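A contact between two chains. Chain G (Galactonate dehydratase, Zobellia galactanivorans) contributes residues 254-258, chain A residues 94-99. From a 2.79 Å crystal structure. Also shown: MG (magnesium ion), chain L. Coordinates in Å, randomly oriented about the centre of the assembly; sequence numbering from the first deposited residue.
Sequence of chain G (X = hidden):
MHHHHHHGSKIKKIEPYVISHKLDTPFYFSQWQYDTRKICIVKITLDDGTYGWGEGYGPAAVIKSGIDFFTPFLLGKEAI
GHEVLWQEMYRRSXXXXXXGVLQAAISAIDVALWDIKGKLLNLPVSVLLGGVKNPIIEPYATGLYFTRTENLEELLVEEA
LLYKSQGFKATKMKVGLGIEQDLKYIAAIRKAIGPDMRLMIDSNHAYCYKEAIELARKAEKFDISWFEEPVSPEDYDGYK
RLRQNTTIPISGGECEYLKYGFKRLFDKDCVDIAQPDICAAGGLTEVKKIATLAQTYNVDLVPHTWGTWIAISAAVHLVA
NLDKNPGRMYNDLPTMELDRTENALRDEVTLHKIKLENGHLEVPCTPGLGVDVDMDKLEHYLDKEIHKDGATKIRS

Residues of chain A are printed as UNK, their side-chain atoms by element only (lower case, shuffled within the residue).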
# COMPACT_ATOMS: atom_id res chain seq x y z
N GLU G 254 -18.06 -10.31 17.95
CA GLU G 254 -18.65 -10.51 19.28
C GLU G 254 -17.86 -9.63 20.24
O GLU G 254 -18.42 -8.74 20.88
CB GLU G 254 -18.46 -11.97 19.75
CG GLU G 254 -19.40 -13.01 19.19
CD GLU G 254 -19.32 -14.32 19.95
OE1 GLU G 254 -19.31 -15.40 19.30
OE2 GLU G 254 -19.24 -14.28 21.20
N CYS G 255 -16.52 -9.82 20.22
CA CYS G 255 -15.48 -9.18 21.02
C CYS G 255 -15.04 -7.79 20.51
O CYS G 255 -14.08 -7.21 21.03
CB CYS G 255 -14.29 -10.14 21.18
SG CYS G 255 -14.76 -11.86 21.51
N GLU G 256 -15.76 -7.22 19.54
CA GLU G 256 -15.46 -5.88 19.03
C GLU G 256 -16.36 -4.82 19.67
O GLU G 256 -17.56 -5.04 19.84
CB GLU G 256 -15.51 -5.85 17.50
CG GLU G 256 -14.24 -6.35 16.82
CD GLU G 256 -13.00 -5.48 16.98
OE1 GLU G 256 -13.13 -4.26 17.26
OE2 GLU G 256 -11.89 -6.02 16.79
N TYR G 257 -15.74 -3.71 20.09
CA TYR G 257 -16.40 -2.62 20.82
C TYR G 257 -16.21 -1.27 20.13
O TYR G 257 -15.11 -0.94 19.69
CB TYR G 257 -15.89 -2.55 22.28
CG TYR G 257 -16.12 -3.81 23.09
CD1 TYR G 257 -15.25 -4.90 22.99
CD2 TYR G 257 -17.18 -3.91 23.98
CE1 TYR G 257 -15.47 -6.08 23.72
CE2 TYR G 257 -17.41 -5.07 24.72
CZ TYR G 257 -16.55 -6.16 24.58
OH TYR G 257 -16.77 -7.30 25.31
N LEU G 258 -17.30 -0.48 20.08
CA LEU G 258 -17.41 0.87 19.53
C LEU G 258 -17.30 0.95 18.00
O LEU G 258 -16.93 -0.03 17.34
CB LEU G 258 -16.43 1.87 20.19
CG LEU G 258 -16.49 2.02 21.72
CD1 LEU G 258 -15.51 3.07 22.20
CD2 LEU G 258 -17.90 2.42 22.20
N UNK A 94 -10.47 -12.46 27.74
CA UNK A 94 -10.33 -12.09 26.31
C UNK A 94 -11.66 -11.70 25.58
O UNK A 94 -11.70 -10.64 24.94
s UNK A 94 -10.33 -14.27 23.14
c UNK A 94 -9.60 -13.21 25.55
c UNK A 94 -9.26 -15.68 23.47
c UNK A 94 -9.47 -12.99 24.06
N UNK A 95 -12.72 -12.55 25.67
CA UNK A 95 -14.05 -12.33 25.07
C UNK A 95 -14.75 -11.05 25.60
O UNK A 95 -15.56 -10.46 24.87
o UNK A 95 -14.71 -15.20 26.99
c UNK A 95 -14.30 -14.80 25.88
o UNK A 95 -13.37 -15.35 25.26
c UNK A 95 -14.97 -13.57 25.26
N UNK A 96 -14.45 -10.65 26.86
CA UNK A 96 -15.05 -9.50 27.56
C UNK A 96 -14.00 -8.45 28.04
O UNK A 96 -14.32 -7.63 28.92
c UNK A 96 -16.01 -12.44 29.33
c UNK A 96 -15.89 -9.98 28.77
c UNK A 96 -17.73 -13.87 28.43
c UNK A 96 -18.26 -12.79 27.75
c UNK A 96 -17.66 -11.54 27.86
o UNK A 96 -18.32 -15.11 28.31
c UNK A 96 -16.60 -13.70 29.23
c UNK A 96 -16.52 -11.35 28.63
N UNK A 97 -12.77 -8.48 27.51
CA UNK A 97 -11.74 -7.54 27.95
C UNK A 97 -11.09 -6.79 26.78
O UNK A 97 -11.73 -5.87 26.25
c UNK A 97 -10.70 -8.22 28.82
N UNK A 98 -9.85 -7.18 26.35
CA UNK A 98 -9.07 -6.55 25.27
C UNK A 98 -8.45 -5.22 25.71
O UNK A 98 -7.27 -4.97 25.44
c UNK A 98 -10.38 -7.67 23.34
c UNK A 98 -9.89 -6.37 23.97
n UNK A 98 -11.06 -7.55 19.12
c UNK A 98 -10.94 -7.46 21.95
n UNK A 98 -9.98 -6.84 21.03
n UNK A 98 -9.14 -6.31 18.95
c UNK A 98 -10.06 -6.90 19.71
N UNK A 99 -9.24 -4.39 26.40
CA UNK A 99 -8.83 -3.10 26.96
C UNK A 99 -9.52 -2.85 28.31
O UNK A 99 -10.28 -3.70 28.81
o UNK A 99 -8.00 -1.64 25.17
c UNK A 99 -9.12 -1.97 25.98
MG MG L . -20.70 -16.87 19.58

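Position 94 has four side-chain atoms: two carbons, a sulfur and a final carbon, in an unbranched chain. A sulfur inside a chain, with carbon on both sides, is a thioether. Its CA-to-CB bond points away from chain G, and its sulfur, the nearest side-chain atom to this stretch of chain G, is 5.3 Å from SG of C255(G). The residue is M94(A).

Position 95 has two carbons, the second carrying two oxygens. Two oxygens on the second carbon make a short carboxylate. The CA lies 3.7 Å from SG of C255(G), and the CB is 4.1 Å from the same SG. The CA-to-CB bond points away overall, though CB touches chain G; the sulfur of C255(G) packs against CA and CB. The backbone O accepts a weak hydrogen bond from OH of Y257(G), at 3.4 Å. The residue is D95(A).

Position 96 has one carbon, then a six-carbon ring bearing one oxygen. The oxygen on the ring marks a phenol. The CA-to-CB bond points away from chain G. Contact is made near the backbone, where the CA is 3.6 Å from OH of Y257(G). The residue is Y96(A).

Position 97 has a single side-chain carbon. The CA-to-CB bond points away, and CB is 7.1 Å from OH of Y257(G), its nearest approach to the stretch. The residue is A97(A). Its backbone O accepts a hydrogen bond from the backbone N of position 99, at 2.9 Å.

Position 98 has three carbons, a nitrogen, and a carbon carrying two more nitrogens. That planar end is a guanidinium. The CA-to-CB bond points toward chain G. Its third carbon lies 3.3 Å from the backbone O of C255(G), and one terminal nitrogen is 2.9 Å from OE2 of E256(G). The residue is R98(A), and these atoms are CD and NH2.

Position 99 has one carbon and one oxygen, a small hydroxyl side chain. It is out of reach of chain G. The residue is S99(A).

The contact combines one charged pair with close packing. NH2 of R98(A) and OE2 of E256(G) form a salt bridge at 2.9 Å; the hydrogen bond within it is weak, with an N-H...acceptor angle of 126°. The CA-to-CB bond of E256(G) points away from chain A, but the end of the side chain comes nearer and meets the arginine. The CA-to-CB bond of C255(G) points toward chain A, and its side chain fills space beside D95(A). The CA-to-CB bond of Y257(G) also points toward chain A, and its hydroxyl lies at the backbone of D95(A) and Y96(A). OE1 of E254(G) binds the magnesium ion at 2.0 Å.

Chain A, residues 94-99: MDYARS
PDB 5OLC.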